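Local coordinates for protein 24-sterol C-methyltransferase (Haloferax volcanii, PDB 6F5Z) that is a putative class I methyltransferase that pairs with the Trm112 activator and binds S-adenosyl-L-homocysteine, the product form of the usual methyl donor, at residues L97-D102 with A127-P132. Sequence-based numbering, arbitrary orientation.
Sequences LPFDDD and ARILKP
Arg128, in the last turn of helix 119-129, reaches the loop 97-102 with a guanidinium that meets Phe99 end-on: NH1 and NH2 both donate to the one carbonyl, Phe99 O, at 2.9 Å from NH1. The oxygen lies close to the guanidinium plane, and both nitrogens lie in the plane of the carbonyl. The side chain runs extended as far as CD and bends at chi3 (67°), which turns the group along the loop. NH1 also forms a salt bridge with Asp101 OD1 (2.8 Å), approached on the anti side of the carboxylate; the two flat groups are inclined by 52°, and the carboxylate also rests against CG and CD of the arginine. NE forms a salt bridge with Glu125 OE2, while Glu125 OE1 accepts from Leu97 N, so one acidic residue of the helix links arginine and loop. Asp102 N donates to Arg128 O in a nearly straight bond of 2.9 Å.

Ile129 supplies the apolar part. Its CG2 lies over one face of the guanidinium, off-centre, and packs on Phe99 CB at 3.8 Å, while CD1 touches Leu97 CD1, also at 3.8 Å. Beyond the helix end, Lys131 lays CG against Asp102 O (3.4 Å), and Pro132 CD abuts the Asp102 carboxylate.

The contact ties the loop entering strand 104-110 to the end of helix 119-129 in the Rossmann-like methyltransferase fold. The Trm112-type partner chain (UPF0434 family) binds Pro98 and Asp100 through backbone hydrogen bonds, Leu97 and Phe99 reach inward to strand 41-45, and Ile129 packs on strand 104-110.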
loop_
_atom_site.group_PDB
_atom_site.type_symbol
_atom_site.label_atom_id
_atom_site.label_comp_id
_atom_site.label_asym_id
_atom_site.label_seq_id
_atom_site.Cartn_x
_atom_site.Cartn_y
_atom_site.Cartn_z
ATOM N N LEU B 97 -1.472 -12.378 21.499
ATOM C CA LEU B 97 -0.126 -12.426 20.899
ATOM C C LEU B 97 0.942 -12.221 21.959
ATOM O O LEU B 97 0.920 -11.211 22.669
ATOM C CB LEU B 97 0.030 -11.428 19.756
ATOM C CG LEU B 97 -1.041 -11.547 18.651
ATOM C CD1 LEU B 97 -0.810 -10.473 17.540
ATOM C CD2 LEU B 97 -1.096 -12.969 18.054
ATOM N N PRO B 98 1.929 -13.148 21.986
ATOM C CA PRO B 98 2.932 -13.144 23.052
ATOM C C PRO B 98 4.122 -12.254 22.739
ATOM O O PRO B 98 5.275 -12.647 22.929
ATOM C CB PRO B 98 3.298 -14.630 23.175
ATOM C CG PRO B 98 3.220 -15.129 21.766
ATOM C CD PRO B 98 2.040 -14.374 21.162
ATOM N N PHE B 99 3.820 -11.025 22.290
ATOM C CA PHE B 99 4.831 -10.023 21.983
ATOM C C PHE B 99 4.536 -8.749 22.705
ATOM O O PHE B 99 3.355 -8.381 22.894
ATOM C CB PHE B 99 4.897 -9.726 20.474
ATOM C CG PHE B 99 5.165 -10.949 19.656
ATOM C CD1 PHE B 99 6.464 -11.389 19.441
ATOM C CD2 PHE B 99 4.122 -11.667 19.087
ATOM C CE1 PHE B 99 6.704 -12.573 18.743
ATOM C CE2 PHE B 99 4.370 -12.834 18.359
ATOM C CZ PHE B 99 5.652 -13.286 18.215
ATOM N N ASP B 100 5.607 -8.056 23.127
ATOM C CA ASP B 100 5.487 -6.779 23.811
ATOM C C ASP B 100 4.797 -5.717 22.962
ATOM O O ASP B 100 4.839 -5.791 21.727
ATOM C CB ASP B 100 6.896 -6.240 24.109
ATOM C CG ASP B 100 7.603 -6.938 25.241
ATOM O OD1 ASP B 100 6.932 -7.666 26.003
ATOM O OD2 ASP B 100 8.826 -6.726 25.395
ATOM N N ASP B 101 4.230 -4.691 23.608
ATOM C CA ASP B 101 3.684 -3.561 22.870
ATOM C C ASP B 101 4.791 -2.917 22.031
ATOM O O ASP B 101 5.927 -2.807 22.488
ATOM C CB ASP B 101 3.163 -2.458 23.816
ATOM C CG ASP B 101 1.979 -2.807 24.685
ATOM O OD1 ASP B 101 1.634 -3.997 24.764
ATOM O OD2 ASP B 101 1.438 -1.888 25.344
ATOM N N ASP B 102 4.456 -2.449 20.829
ATOM C CA ASP B 102 5.356 -1.659 19.989
ATOM C C ASP B 102 6.728 -2.298 19.826
ATOM O O ASP B 102 7.752 -1.613 19.966
ATOM C CB ASP B 102 5.510 -0.231 20.559
ATOM C CG ASP B 102 4.257 0.605 20.755
ATOM O OD1 ASP B 102 3.191 0.229 20.227
ATOM O OD2 ASP B 102 4.342 1.639 21.431
ATOM N N ALA B 127 -2.346 -4.177 16.183
ATOM C CA ALA B 127 -2.049 -2.758 16.347
ATOM C C ALA B 127 -1.204 -2.545 17.617
ATOM O O ALA B 127 -0.335 -1.683 17.627
ATOM C CB ALA B 127 -3.355 -1.970 16.465
ATOM N N ARG B 128 -1.449 -3.346 18.657
ATOM C CA ARG B 128 -0.685 -3.240 19.907
ATOM C C ARG B 128 0.785 -3.605 19.706
ATOM O O ARG B 128 1.668 -2.825 20.104
ATOM C CB ARG B 128 -1.306 -4.153 20.980
ATOM C CG ARG B 128 -0.534 -4.092 22.307
ATOM C CD ARG B 128 -1.129 -5.026 23.355
ATOM N NE ARG B 128 -0.973 -6.442 23.028
ATOM C CZ ARG B 128 0.170 -7.113 23.108
ATOM N NH1 ARG B 128 1.275 -6.512 23.544
ATOM N NH2 ARG B 128 0.219 -8.393 22.765
ATOM N N ILE B 129 1.063 -4.791 19.093
ATOM C CA ILE B 129 2.465 -5.217 18.955
ATOM C C ILE B 129 3.268 -4.418 17.908
ATOM O O ILE B 129 4.494 -4.337 18.008
ATOM C CB ILE B 129 2.606 -6.718 18.727
ATOM C CG1 ILE B 129 2.070 -7.113 17.307
ATOM C CG2 ILE B 129 1.880 -7.507 19.863
ATOM C CD1 ILE B 129 2.382 -8.584 16.982
ATOM N N LEU B 130 2.589 -3.868 16.910
ATOM C CA LEU B 130 3.283 -3.087 15.911
ATOM C C LEU B 130 3.824 -1.804 16.489
ATOM O O LEU B 130 3.105 -1.082 17.166
ATOM C CB LEU B 130 2.304 -2.725 14.779
ATOM C CG LEU B 130 2.089 -3.806 13.733
ATOM C CD1 LEU B 130 0.945 -3.399 12.778
ATOM C CD2 LEU B 130 3.392 -4.131 12.989
ATOM N N LYS B 131 5.017 -1.436 16.070
ATOM C CA LYS B 131 5.532 -0.101 16.348
ATOM C C LYS B 131 4.674 0.917 15.560
ATOM O O LYS B 131 4.241 0.605 14.443
ATOM C CB LYS B 131 6.974 -0.009 15.844
ATOM C CG LYS B 131 7.941 -0.845 16.680
ATOM C CD LYS B 131 9.329 -0.874 16.047
ATOM C CE LYS B 131 10.303 -1.632 16.900
ATOM N NZ LYS B 131 11.647 -1.618 16.254
ATOM N N PRO B 132 4.480 2.152 16.054
ATOM C CA PRO B 132 3.813 3.188 15.227
ATOM C C PRO B 132 4.516 3.301 13.860
ATOM O O PRO B 132 5.742 3.349 13.760
ATOM C CB PRO B 132 4.034 4.480 16.043
ATOM C CG PRO B 132 4.113 3.988 17.451
ATOM C CD PRO B 132 4.882 2.690 17.371
#